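Long-range contacts in UPF0230 protein TM1468 (PDB 1VPV), which binds long-chain fatty acids such as palmitate and may take part in lipid transport or fatty acid metabolism: residues A[16-21]-A[36-41]; A[97-102]-A[126-131]; A[25-30]-A[54-59]; A[21-26]-A[135-140]. All coordinates share one frame; numbering follows the deposited sequence.

Contact 1: A[16-21]-A[36-41]; sequences KILVDS and DSIPLY. With PLM (palmitic acid), chain D.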
loop_
_atom_site.group_PDB
_atom_site.type_symbol
_atom_site.label_atom_id
_atom_site.label_comp_id
_atom_site.label_asym_id
_atom_site.label_seq_id
_atom_site.Cartn_x
_atom_site.Cartn_y
_atom_site.Cartn_z
ATOM N N LYS A 16 0.787 -16.726 10.034
ATOM C CA LYS A 16 0.831 -15.272 10.253
ATOM C C LYS A 16 1.030 -14.569 8.930
ATOM O O LYS A 16 1.814 -15.033 8.097
ATOM C CB LYS A 16 2.012 -14.882 11.132
ATOM C CG LYS A 16 1.967 -13.427 11.584
ATOM C CD LYS A 16 1.059 -13.289 12.817
ATOM C CE LYS A 16 0.533 -11.893 12.964
ATOM N NZ LYS A 16 -0.352 -11.847 14.143
ATOM N N ILE A 17 0.350 -13.442 8.745
ATOM C CA ILE A 17 0.585 -12.616 7.577
ATOM C C ILE A 17 1.214 -11.317 8.075
ATOM O O ILE A 17 0.715 -10.680 8.992
ATOM C CB ILE A 17 -0.708 -12.332 6.808
ATOM C CG1 ILE A 17 -1.242 -13.618 6.196
ATOM C CG2 ILE A 17 -0.477 -11.278 5.716
ATOM C CD1 ILE A 17 -2.671 -13.512 5.612
ATOM N N LEU A 18 2.329 -10.942 7.472
ATOM C CA LEU A 18 2.985 -9.694 7.802
ATOM C C LEU A 18 3.028 -8.801 6.562
ATOM O O LEU A 18 3.429 -9.247 5.484
ATOM C CB LEU A 18 4.402 -9.986 8.280
ATOM C CG LEU A 18 5.237 -8.775 8.659
ATOM C CD1 LEU A 18 4.716 -8.144 9.917
ATOM C CD2 LEU A 18 6.679 -9.240 8.835
ATOM N N VAL A 19 2.591 -7.558 6.690
ATOM C CA VAL A 19 2.896 -6.545 5.640
ATOM C C VAL A 19 3.798 -5.503 6.303
ATOM O O VAL A 19 3.949 -5.479 7.518
ATOM C CB VAL A 19 1.636 -5.882 5.044
ATOM C CG1 VAL A 19 0.674 -6.953 4.442
ATOM C CG2 VAL A 19 0.898 -5.036 6.101
ATOM N N ASP A 20 4.413 -4.659 5.495
ATOM C CA ASP A 20 5.185 -3.552 5.992
ATOM C C ASP A 20 4.302 -2.311 6.108
ATOM O O ASP A 20 3.182 -2.296 5.591
ATOM C CB ASP A 20 6.403 -3.333 5.112
ATOM C CG ASP A 20 6.049 -2.844 3.722
ATOM O OD1 ASP A 20 5.536 -1.691 3.587
ATOM O OD2 ASP A 20 6.327 -3.615 2.774
ATOM N N SER A 21 4.793 -1.285 6.817
ATOM C CA SER A 21 3.969 -0.111 7.119
ATOM C C SER A 21 3.513 0.661 5.867
ATOM O O SER A 21 2.507 1.366 5.899
ATOM C CB SER A 21 4.713 0.839 8.034
ATOM O OG SER A 21 5.899 1.257 7.409
ATOM N N ASP A 36 -0.220 -8.417 10.649
ATOM C CA ASP A 36 0.620 -7.535 11.416
ATOM C C ASP A 36 1.314 -6.593 10.451
ATOM O O ASP A 36 1.479 -6.912 9.264
ATOM C CB ASP A 36 1.666 -8.384 12.133
ATOM C CG ASP A 36 2.303 -7.687 13.336
ATOM O OD1 ASP A 36 1.959 -6.521 13.648
ATOM O OD2 ASP A 36 3.174 -8.341 13.960
ATOM N N SER A 37 1.744 -5.452 10.979
ATOM C CA SER A 37 2.431 -4.424 10.223
ATOM C C SER A 37 3.839 -4.180 10.804
ATOM O O SER A 37 3.978 -3.924 11.995
ATOM C CB SER A 37 1.612 -3.123 10.272
ATOM O OG SER A 37 2.083 -2.218 9.294
ATOM N N ILE A 38 4.880 -4.285 9.974
ATOM C CA ILE A 38 6.239 -4.004 10.445
ATOM C C ILE A 38 6.634 -2.588 10.017
ATOM O O ILE A 38 6.535 -2.262 8.857
ATOM C CB ILE A 38 7.297 -5.049 9.980
ATOM C CG1 ILE A 38 8.678 -4.648 10.474
ATOM C CG2 ILE A 38 7.306 -5.234 8.454
ATOM C CD1 ILE A 38 9.729 -5.724 10.245
ATOM N N PRO A 39 7.053 -1.740 10.978
ATOM C CA PRO A 39 7.342 -0.342 10.650
ATOM C C PRO A 39 8.594 -0.127 9.793
ATOM O O PRO A 39 9.651 -0.698 10.067
ATOM C CB PRO A 39 7.544 0.331 12.023
ATOM C CG PRO A 39 7.245 -0.700 13.058
ATOM C CD PRO A 39 7.261 -2.039 12.412
ATOM N N LEU A 40 8.465 0.708 8.773
ATOM C CA LEU A 40 9.635 1.352 8.217
ATOM C C LEU A 40 9.903 2.623 9.048
ATOM O O LEU A 40 9.168 2.935 9.996
ATOM C CB LEU A 40 9.428 1.687 6.736
ATOM C CG LEU A 40 9.694 0.574 5.736
ATOM C CD1 LEU A 40 8.598 -0.507 5.807
ATOM C CD2 LEU A 40 9.804 1.130 4.335
ATOM N N TYR A 41 10.957 3.344 8.677
ATOM C CA TYR A 41 11.411 4.504 9.431
ATOM C C TYR A 41 11.393 5.802 8.630
ATOM O O TYR A 41 11.582 5.827 7.410
ATOM C CB TYR A 41 12.805 4.269 9.976
ATOM C CG TYR A 41 12.914 3.035 10.821
ATOM C CD1 TYR A 41 12.515 3.043 12.148
ATOM C CD2 TYR A 41 13.450 1.859 10.293
ATOM C CE1 TYR A 41 12.602 1.907 12.933
ATOM C CE2 TYR A 41 13.570 0.702 11.085
ATOM C CZ TYR A 41 13.138 0.738 12.400
ATOM O OH TYR A 41 13.246 -0.399 13.173
HETATM C C1 PLM D . 11.940 2.864 1.952
HETATM O O1 PLM D . 12.506 1.745 1.782
HETATM O O2 PLM D . 12.571 3.869 2.412
HETATM C C2 PLM D . 10.470 2.969 1.614
HETATM C C3 PLM D . 10.258 3.659 0.282
HETATM C C4 PLM D . 8.770 3.878 0.040
HETATM C C5 PLM D . 8.588 4.638 -1.270
HETATM C C6 PLM D . 7.137 4.902 -1.581
HETATM C C7 PLM D . 6.942 5.600 -2.918
HETATM C C8 PLM D . 5.548 6.213 -3.020
HETATM C C9 PLM D . 4.491 5.158 -3.262
HETATM C CA PLM D . 3.093 5.743 -3.280
HETATM C CB PLM D . 2.075 4.686 -3.680
HETATM C CC PLM D . 0.659 5.187 -3.412
HETATM C CD PLM D . -0.416 4.222 -3.955
HETATM C CE PLM D . -1.814 4.601 -3.500
HETATM C CF PLM D . -2.895 3.771 -4.175
HETATM C CG PLM D . -3.126 2.426 -3.480
HETATM O O HOH W 1 0.467 -1.380 7.005
#

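Contact 2: A[97-102]-A[126-131]; sequences VVLVLT and YVVDTL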
loop_
_atom_site.group_PDB
_atom_site.type_symbol
_atom_site.label_atom_id
_atom_site.label_comp_id
_atom_site.label_asym_id
_atom_site.label_seq_id
_atom_site.Cartn_x
_atom_site.Cartn_y
_atom_site.Cartn_z
ATOM N N VAL A 97 3.925 -21.058 9.946
ATOM C CA VAL A 97 4.398 -20.418 8.709
ATOM C C VAL A 97 4.174 -18.890 8.805
ATOM O O VAL A 97 3.171 -18.434 9.369
ATOM C CB VAL A 97 3.631 -20.944 7.456
ATOM C CG1 VAL A 97 4.066 -20.208 6.186
ATOM C CG2 VAL A 97 3.815 -22.430 7.253
ATOM N N VAL A 98 5.125 -18.107 8.290
ATOM C CA VAL A 98 4.922 -16.665 8.118
ATOM C C VAL A 98 4.868 -16.350 6.628
ATOM O O VAL A 98 5.731 -16.781 5.862
ATOM C CB VAL A 98 6.044 -15.835 8.706
ATOM C CG1 VAL A 98 5.690 -14.370 8.586
ATOM C CG2 VAL A 98 6.295 -16.199 10.153
ATOM N N LEU A 99 3.844 -15.620 6.227
ATOM C CA LEU A 99 3.725 -15.154 4.863
ATOM C C LEU A 99 3.905 -13.653 4.846
ATOM O O LEU A 99 3.080 -12.943 5.400
ATOM C CB LEU A 99 2.344 -15.500 4.307
ATOM C CG LEU A 99 2.034 -14.916 2.916
ATOM C CD1 LEU A 99 2.957 -15.517 1.863
ATOM C CD2 LEU A 99 0.579 -15.159 2.543
ATOM N N VAL A 100 4.955 -13.169 4.190
ATOM C CA VAL A 100 5.285 -11.728 4.115
ATOM C C VAL A 100 4.983 -11.149 2.723
ATOM O O VAL A 100 5.430 -11.667 1.708
ATOM C CB VAL A 100 6.809 -11.487 4.406
ATOM C CG1 VAL A 100 7.149 -10.003 4.424
ATOM C CG2 VAL A 100 7.228 -12.160 5.689
ATOM N N LEU A 101 4.239 -10.065 2.700
ATOM C CA LEU A 101 3.959 -9.309 1.476
ATOM C C LEU A 101 4.569 -7.942 1.639
ATOM O O LEU A 101 4.178 -7.180 2.537
ATOM C CB LEU A 101 2.435 -9.148 1.258
ATOM C CG LEU A 101 1.790 -10.353 0.591
ATOM C CD1 LEU A 101 1.654 -11.440 1.583
ATOM C CD2 LEU A 101 0.442 -10.029 0.001
ATOM N N THR A 102 5.553 -7.636 0.810
ATOM C CA THR A 102 6.219 -6.338 0.877
ATOM C C THR A 102 5.891 -5.494 -0.304
ATOM O O THR A 102 5.557 -5.997 -1.382
ATOM C CB THR A 102 7.734 -6.448 0.884
ATOM O OG1 THR A 102 8.201 -6.847 -0.420
ATOM C CG2 THR A 102 8.201 -7.416 1.974
ATOM N N TYR A 126 7.705 -17.254 3.806
ATOM C CA TYR A 126 7.561 -17.051 2.378
ATOM C C TYR A 126 7.370 -15.569 2.104
ATOM O O TYR A 126 6.451 -14.960 2.621
ATOM C CB TYR A 126 6.374 -17.841 1.894
ATOM C CG TYR A 126 6.590 -19.321 2.007
ATOM C CD1 TYR A 126 7.143 -20.044 0.962
ATOM C CD2 TYR A 126 6.215 -20.011 3.151
ATOM C CE1 TYR A 126 7.325 -21.421 1.061
ATOM C CE2 TYR A 126 6.393 -21.373 3.256
ATOM C CZ TYR A 126 6.954 -22.072 2.215
ATOM O OH TYR A 126 7.156 -23.432 2.333
ATOM N N VAL A 127 8.249 -14.991 1.299
ATOM C CA VAL A 127 8.220 -13.571 1.063
ATOM C C VAL A 127 7.760 -13.281 -0.341
ATOM O O VAL A 127 8.366 -13.743 -1.277
ATOM C CB VAL A 127 9.597 -12.929 1.239
ATOM C CG1 VAL A 127 9.435 -11.381 1.273
ATOM C CG2 VAL A 127 10.270 -13.421 2.505
ATOM N N VAL A 128 6.685 -12.511 -0.461
ATOM C CA VAL A 128 6.121 -12.152 -1.751
ATOM C C VAL A 128 6.380 -10.686 -2.058
ATOM O O VAL A 128 5.985 -9.779 -1.268
ATOM C CB VAL A 128 4.607 -12.414 -1.791
ATOM C CG1 VAL A 128 4.012 -11.991 -3.136
ATOM C CG2 VAL A 128 4.355 -13.871 -1.576
ATOM N N ASP A 129 7.091 -10.475 -3.170
ATOM C CA ASP A 129 7.297 -9.158 -3.789
ATOM C C ASP A 129 6.011 -8.746 -4.509
ATOM O O ASP A 129 5.821 -9.112 -5.652
ATOM C CB ASP A 129 8.463 -9.193 -4.811
ATOM C CG ASP A 129 8.805 -7.775 -5.385
ATOM O OD1 ASP A 129 8.131 -6.792 -4.999
ATOM O OD2 ASP A 129 9.755 -7.624 -6.206
ATOM N N THR A 130 5.157 -7.950 -3.871
ATOM C CA THR A 130 3.875 -7.608 -4.463
ATOM C C THR A 130 3.968 -6.722 -5.698
ATOM O O THR A 130 2.976 -6.590 -6.399
ATOM C CB THR A 130 2.979 -6.817 -3.501
ATOM O OG1 THR A 130 3.642 -5.609 -3.152
ATOM C CG2 THR A 130 2.682 -7.607 -2.275
ATOM N N LEU A 131 5.112 -6.059 -5.918
ATOM C CA LEU A 131 5.228 -5.024 -6.969
ATOM C C LEU A 131 4.164 -3.917 -6.797
ATOM O O LEU A 131 3.741 -3.283 -7.755
ATOM C CB LEU A 131 5.167 -5.624 -8.386
ATOM C CG LEU A 131 6.198 -6.730 -8.684
ATOM C CD1 LEU A 131 5.990 -7.284 -10.088
ATOM C CD2 LEU A 131 7.686 -6.291 -8.521
#

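Contact 3: A[25-30]-A[54-59]; sequences VPFSWM and REPEEI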
loop_
_atom_site.group_PDB
_atom_site.type_symbol
_atom_site.label_atom_id
_atom_site.label_comp_id
_atom_site.label_asym_id
_atom_site.label_seq_id
_atom_site.Cartn_x
_atom_site.Cartn_y
_atom_site.Cartn_z
ATOM N N VAL A 25 -2.347 -0.655 5.821
ATOM C CA VAL A 25 -3.386 -1.647 6.073
ATOM C C VAL A 25 -4.510 -1.066 6.932
ATOM O O VAL A 25 -4.234 -0.380 7.940
ATOM C CB VAL A 25 -2.795 -2.954 6.737
ATOM C CG1 VAL A 25 -2.292 -2.688 8.156
ATOM C CG2 VAL A 25 -3.825 -4.095 6.720
ATOM N N PRO A 26 -5.784 -1.315 6.550
ATOM C CA PRO A 26 -6.890 -0.739 7.354
ATOM C C PRO A 26 -6.807 -1.200 8.789
ATOM O O PRO A 26 -6.449 -2.354 9.034
ATOM C CB PRO A 26 -8.140 -1.262 6.659
ATOM C CG PRO A 26 -7.665 -1.557 5.217
ATOM C CD PRO A 26 -6.281 -2.088 5.403
ATOM N N PHE A 27 -7.090 -0.327 9.747
ATOM C CA PHE A 27 -6.808 -0.698 11.146
ATOM C C PHE A 27 -7.515 -1.987 11.528
ATOM O O PHE A 27 -6.912 -2.835 12.178
ATOM C CB PHE A 27 -7.118 0.459 12.128
ATOM C CG PHE A 27 -6.285 1.682 11.860
ATOM C CD1 PHE A 27 -4.900 1.628 11.996
ATOM C CD2 PHE A 27 -6.859 2.848 11.378
ATOM C CE1 PHE A 27 -4.104 2.735 11.680
ATOM C CE2 PHE A 27 -6.070 3.974 11.079
ATOM C CZ PHE A 27 -4.694 3.906 11.228
ATOM N N SER A 28 -8.777 -2.144 11.112
ATOM C CA SER A 28 -9.611 -3.241 11.605
ATOM C C SER A 28 -9.203 -4.586 11.037
ATOM O O SER A 28 -9.505 -5.623 11.616
ATOM C CB SER A 28 -11.091 -2.979 11.310
ATOM O OG SER A 28 -11.291 -2.596 9.961
ATOM N N TRP A 29 -8.520 -4.586 9.903
ATOM C CA TRP A 29 -8.135 -5.822 9.256
ATOM C C TRP A 29 -7.014 -6.490 9.978
ATOM O O TRP A 29 -6.740 -7.665 9.727
ATOM C CB TRP A 29 -7.675 -5.573 7.849
ATOM C CG TRP A 29 -8.763 -5.207 6.905
ATOM C CD1 TRP A 29 -10.004 -4.741 7.210
ATOM C CD2 TRP A 29 -8.679 -5.248 5.491
ATOM N NE1 TRP A 29 -10.712 -4.505 6.070
ATOM C CE2 TRP A 29 -9.923 -4.807 4.992
ATOM C CE3 TRP A 29 -7.667 -5.633 4.589
ATOM C CZ2 TRP A 29 -10.195 -4.733 3.635
ATOM C CZ3 TRP A 29 -7.921 -5.570 3.243
ATOM C CH2 TRP A 29 -9.185 -5.111 2.766
HETATM N N MSE A 30 -6.340 -5.772 10.862
HETATM C CA MSE A 30 -5.173 -6.371 11.517
HETATM C C MSE A 30 -5.591 -7.550 12.380
HETATM O O MSE A 30 -5.055 -8.655 12.237
HETATM C CB MSE A 30 -4.422 -5.338 12.328
HETATM C CG MSE A 30 -3.810 -4.303 11.445
HETATM SE SE MSE A 30 -2.493 -3.174 12.339
HETATM C CE MSE A 30 -3.738 -2.141 13.415
ATOM N N ARG A 54 1.274 1.392 12.843
ATOM C CA ARG A 54 -0.125 1.424 12.405
ATOM C C ARG A 54 -1.026 1.605 13.591
ATOM O O ARG A 54 -1.670 0.669 14.031
ATOM C CB ARG A 54 -0.590 0.149 11.668
ATOM C CG ARG A 54 -0.179 -0.006 10.266
ATOM C CD ARG A 54 -0.499 1.183 9.350
ATOM N NE ARG A 54 -1.858 1.266 8.792
ATOM C CZ ARG A 54 -2.263 2.289 8.032
ATOM N NH1 ARG A 54 -1.437 3.287 7.762
ATOM N NH2 ARG A 54 -3.496 2.349 7.563
ATOM N N GLU A 55 -1.117 2.839 14.035
ATOM C CA GLU A 55 -1.900 3.220 15.173
ATOM C C GLU A 55 -2.539 4.555 14.782
ATOM O O GLU A 55 -1.819 5.467 14.392
ATOM C CB GLU A 55 -0.955 3.346 16.361
ATOM C CG GLU A 55 -1.242 4.484 17.339
ATOM C CD GLU A 55 -2.409 4.204 18.243
ATOM O OE1 GLU A 55 -2.325 3.221 19.002
ATOM O OE2 GLU A 55 -3.400 4.970 18.198
ATOM N N PRO A 56 -3.887 4.659 14.825
ATOM C CA PRO A 56 -4.546 5.881 14.321
ATOM C C PRO A 56 -4.006 7.180 14.922
ATOM O O PRO A 56 -3.808 8.129 14.192
ATOM C CB PRO A 56 -6.024 5.706 14.730
ATOM C CG PRO A 56 -6.200 4.270 14.998
ATOM C CD PRO A 56 -4.857 3.674 15.347
ATOM N N GLU A 57 -3.788 7.231 16.242
ATOM C CA GLU A 57 -3.284 8.458 16.888
ATOM C C GLU A 57 -1.917 8.878 16.336
ATOM O O GLU A 57 -1.716 10.061 16.040
ATOM C CB GLU A 57 -3.186 8.312 18.412
ATOM N N GLU A 58 -0.984 7.931 16.195
ATOM C CA GLU A 58 0.358 8.264 15.728
ATOM C C GLU A 58 0.348 8.770 14.314
ATOM O O GLU A 58 1.062 9.727 13.981
ATOM C CB GLU A 58 1.327 7.101 15.867
ATOM C CG GLU A 58 1.983 7.067 17.279
ATOM C CD GLU A 58 3.366 6.433 17.284
ATOM O OE1 GLU A 58 4.298 7.029 16.672
ATOM O OE2 GLU A 58 3.519 5.351 17.917
ATOM N N ILE A 59 -0.486 8.159 13.496
ATOM C CA ILE A 59 -0.598 8.579 12.129
ATOM C C ILE A 59 -1.158 10.002 12.038
ATOM O O ILE A 59 -0.653 10.824 11.255
ATOM C CB ILE A 59 -1.370 7.554 11.274
ATOM C CG1 ILE A 59 -0.421 6.411 10.934
ATOM C CG2 ILE A 59 -1.850 8.178 9.992
ATOM C CD1 ILE A 59 -1.128 5.162 10.426
#

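Contact 4: A[21-26]-A[135-140]; sequences STADVP and GAIPLP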
loop_
_atom_site.group_PDB
_atom_site.type_symbol
_atom_site.label_atom_id
_atom_site.label_comp_id
_atom_site.label_asym_id
_atom_site.label_seq_id
_atom_site.Cartn_x
_atom_site.Cartn_y
_atom_site.Cartn_z
ATOM N N SER A 21 4.793 -1.285 6.817
ATOM C CA SER A 21 3.969 -0.111 7.119
ATOM C C SER A 21 3.513 0.661 5.867
ATOM O O SER A 21 2.507 1.366 5.899
ATOM C CB SER A 21 4.713 0.839 8.034
ATOM O OG SER A 21 5.899 1.257 7.409
ATOM N N THR A 22 4.255 0.511 4.774
ATOM C CA THR A 22 3.870 1.104 3.494
ATOM C C THR A 22 2.645 0.447 2.836
ATOM O O THR A 22 2.197 0.929 1.833
ATOM C CB THR A 22 5.026 1.067 2.457
ATOM O OG1 THR A 22 5.165 -0.242 1.925
ATOM C CG2 THR A 22 6.311 1.461 3.096
ATOM N N ALA A 23 2.155 -0.654 3.387
ATOM C CA ALA A 23 0.885 -1.243 2.966
ATOM C C ALA A 23 -0.360 -0.448 3.389
ATOM O O ALA A 23 -1.451 -0.685 2.837
ATOM C CB ALA A 23 0.754 -2.714 3.468
ATOM N N ASP A 24 -0.204 0.458 4.367
ATOM C CA ASP A 24 -1.306 1.301 4.841
ATOM C C ASP A 24 -2.546 0.432 5.086
ATOM O O ASP A 24 -3.647 0.728 4.601
ATOM C CB ASP A 24 -1.630 2.397 3.814
ATOM C CG ASP A 24 -0.455 3.320 3.528
ATOM O OD1 ASP A 24 0.418 3.482 4.413
ATOM O OD2 ASP A 24 -0.421 3.924 2.411
ATOM N N VAL A 25 -2.347 -0.655 5.821
ATOM C CA VAL A 25 -3.386 -1.647 6.073
ATOM C C VAL A 25 -4.510 -1.066 6.932
ATOM O O VAL A 25 -4.234 -0.380 7.940
ATOM C CB VAL A 25 -2.795 -2.954 6.737
ATOM C CG1 VAL A 25 -2.292 -2.688 8.156
ATOM C CG2 VAL A 25 -3.825 -4.095 6.720
ATOM N N PRO A 26 -5.784 -1.315 6.550
ATOM C CA PRO A 26 -6.890 -0.739 7.354
ATOM C C PRO A 26 -6.807 -1.200 8.789
ATOM O O PRO A 26 -6.449 -2.354 9.034
ATOM C CB PRO A 26 -8.140 -1.262 6.659
ATOM C CG PRO A 26 -7.665 -1.557 5.217
ATOM C CD PRO A 26 -6.281 -2.088 5.403
ATOM N N GLY A 135 -2.328 1.107 -0.249
ATOM C CA GLY A 135 -3.615 0.371 -0.072
ATOM C C GLY A 135 -3.845 -0.793 -1.041
ATOM O O GLY A 135 -4.810 -1.561 -0.906
ATOM N N ALA A 136 -3.002 -0.945 -2.047
ATOM C CA ALA A 136 -3.149 -2.097 -2.906
ATOM C C ALA A 136 -2.602 -3.367 -2.246
ATOM O O ALA A 136 -3.072 -4.439 -2.550
ATOM C CB ALA A 136 -2.499 -1.863 -4.226
ATOM N N ILE A 137 -1.628 -3.249 -1.345
ATOM C CA ILE A 137 -0.953 -4.427 -0.775
ATOM C C ILE A 137 -1.844 -5.297 0.109
ATOM O O ILE A 137 -1.724 -6.529 0.076
ATOM C CB ILE A 137 0.323 -4.044 0.009
ATOM C CG1 ILE A 137 1.457 -3.747 -0.964
ATOM C CG2 ILE A 137 0.777 -5.193 0.994
ATOM C CD1 ILE A 137 2.541 -2.891 -0.366
ATOM N N PRO A 138 -2.711 -4.682 0.924
ATOM C CA PRO A 138 -3.601 -5.498 1.751
ATOM C C PRO A 138 -4.619 -6.329 0.975
ATOM O O PRO A 138 -5.188 -7.278 1.528
ATOM C CB PRO A 138 -4.345 -4.465 2.607
ATOM C CG PRO A 138 -3.559 -3.199 2.471
ATOM C CD PRO A 138 -2.888 -3.249 1.165
ATOM N N LEU A 139 -4.888 -5.953 -0.268
ATOM C CA LEU A 139 -5.881 -6.665 -1.075
ATOM C C LEU A 139 -5.435 -8.113 -1.243
ATOM O O LEU A 139 -6.151 -9.009 -0.829
ATOM C CB LEU A 139 -6.169 -5.955 -2.429
ATOM C CG LEU A 139 -6.810 -4.568 -2.326
ATOM C CD1 LEU A 139 -6.810 -3.836 -3.627
ATOM C CD2 LEU A 139 -8.211 -4.661 -1.774
ATOM N N PRO A 140 -4.227 -8.347 -1.778
ATOM C CA PRO A 140 -3.703 -9.736 -1.787
ATOM C C PRO A 140 -3.518 -10.415 -0.419
ATOM O O PRO A 140 -3.521 -11.643 -0.353
ATOM C CB PRO A 140 -2.367 -9.616 -2.527
ATOM C CG PRO A 140 -2.028 -8.179 -2.536
ATOM C CD PRO A 140 -3.317 -7.418 -2.457
#

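Contact 1: A[16-21]-A[36-41]
V19 lies between D36 and I38 on the neighbouring strand and bonds to both, its N giving to D36 O and its O accepting from I38 N at 2.9 Å. With D36 N donating to I17 O, this is the staggered pattern of a parallel pair, in which one residue of a strand serves two of the other. The bond from S21 N to I38 O is weak, and S21 takes over with its side chain: chi1 of 60° sets OG between its own backbone N and carbonyl carbon, where it accepts from L40 N at 3.0 Å in a nearly straight bond (173°). S21 OG is also bonded to D52. One water joins D20 O to S37 OG, 2.9 Å from the latter.

Apolar contacts gather on the face that carries L18, D20, D36 and I38. L18 CD1 lies 3.8 Å from D36 CB, and L18 CD1 is 4.0 Å from I38 CB. L40 CD1 packs on D20 CB at 3.6 Å, while its other methyl, CD2, comes within 3.4 Å of PLM C2, next to the carboxyl carbon; the pair thus reaches the palmitate head group, which S108 and T75 hold by hydrogen bonds.

The charged ends find partners beyond the two strands: K16 NZ forms a salt bridge with D34, D36 OD2 a salt bridge with R86 and a hydrogen bond with Y90 OH, and D20 OD2 accepts from L103 N. The two strands belong to a beta-alpha-beta unit with helix 29-32 between them; helix 80-92 packs on L18, helix 138-149 on I17, and strand 97-102 flanks strand 15-20.

Contact 2: A[97-102]-A[126-131]
Chi1 of 60° in T130 turns OG1 back between its own backbone N and carbonyl carbon, facing T102 O, while CG2, anti to the carbonyl carbon, is left to meet L101. T130 therefore grips T102 O twice, through OG1 at 2.6 Å and through its backbone N at 3.2 Å. The hydroxyl arrives tilted 31° from the carbonyl plane. CG2 touches L101 CB at 3.9 Å, the two side chains crossing at about a right angle. An alanine here would probably leave T102 O with the backbone N as its one donor from this segment and open a gap beside L101.

Ahead of T130 the backbones pair in parallel register: Y126 N gives to V98 O, V100 N to Y126 O, V128 N to V100 O and T102 N to V128 O. On one face L99 reaches across with CD1, 4.1 Å from both Y126 CB and V128 CG2, and V97 CG1 meets the Y126 ring at its edge, 3.7 Å from CD2. On the other face V100 and V127 lie side by side, pointing the same way. D129 OD1 accepts from L131 N in an Asx turn, while OD2 is hydrogen-bonded to S105 OG.

The strands belong to a beta-alpha-beta unit connected through helix 110-118, whose Y111 and V115 pack on V127. Helix 154-166 lies on the opposite face, with L158 against L99, Y126 and V128, and strand 15-20 pairs with the other edge of strand 97-102.

Contact 3: A[25-30]-A[54-59]
R54 reaches across to V25, F27 and M30. Its CB lies 3.9 Å from SE of M30, a selenomethionine, whose side chain crosses it at about a right angle. CG follows, 4.0 Å from V25 CG1. Bends at chi2 (-52°) and chi3 (-83°) fold the chain, and NE donates to V25 O at 3.0 Å. Beyond CZ, NH2 gives to the same oxygen at 2.9 Å, a side-on grip of two nitrogens on one carbonyl. NE is tilted modestly from the carbonyl plane, whereas NH2 sits well above it. F27 CE1 covers one guanidinium face toward its rim, and V25 N lies over the other. NH2 also bonds P275 O, which links R54 itself to the end of strand 267-275, and NH1 has a long, weak ion pair with D24. A leucine in place of R54 would probably leave V25 O without either donor and the F27 ring without its guanidinium neighbour.

The contact joins the residues leading into helix 29-32 to the N-terminus of helix 56-68, where E55 is the N-cap residue and its OE2 accepts from E57 N. P56, in the first turn, stands over the F27 ring: CG is 3.8 Å from the centroid and 7° off the normal, a CH-pi contact over the face. R54 NH2 is over the opposite face, and I59 CD1 approaches in the ring plane, 3.9 Å from CZ.

Contact 4: A[21-26]-A[135-140]
The turn that follows strand 15-20 packs here against the start of helix 138-149, close to the bound fatty acid and near the centre of the chain. A23 and I137 meet carbon to carbon, A23 CB lying 3.5 Å from I137 CG2. That methyl is anti to the backbone N of I137, and the residue's other branch carries CD1 to within 4.1 Å of A23 CA. P138 adds a wider apolar surface. Its ring CG rests 3.3 Å from A23 O and 3.9 Å from V25 CA, while CB faces V25 CG2 at 4.2 Å and P26 CD at 4.1 Å, each of these side chains crossing it obliquely. G135 has only its backbone to offer, with N 3.7 Å from A23 O, too long for a hydrogen bond.

The polar groups of the turn look elsewhere: D24 OD2 is hydrogen-bonded to S134 OG, OD1 accepts from G277 N, and the carbonyl oxygen takes a bond from S274 OG. I245 of strand 241-248 closes on both P26 and P138, so the interface is buried from the side of the second sheet too. T22 lies near the ligand residues S108 and T75. A turn after a strand packed on a helix start, with G135 touching the palmitate, is consistent with this contact lining part of the fatty acid site of the DegV-family protein.

How the contacts relate
Contacts 1 and 2 are built alike, each a parallel strand pair within a beta-alpha-beta unit, and they merge into one sheet because strands 15-20 and 97-102 are neighbours, K16 and L18 bonding to L99. Main-chain bonds dominate both. Contact 4 has instead apolar carbon packing between loop and helix start; it is wholly buried and lies nearest the chain's centre, touching contact 2 through I137 on T130. Contacts 1 and 2 are likewise buried, though farther from that centre. Contact 3, alone only partly buried, is the one where an arginine and an aromatic ring do the work. It shares V25 and P26 with contact 4. Palmitate is met by contacts 1 and 4, whereas contact 3 lies away from the annotated site.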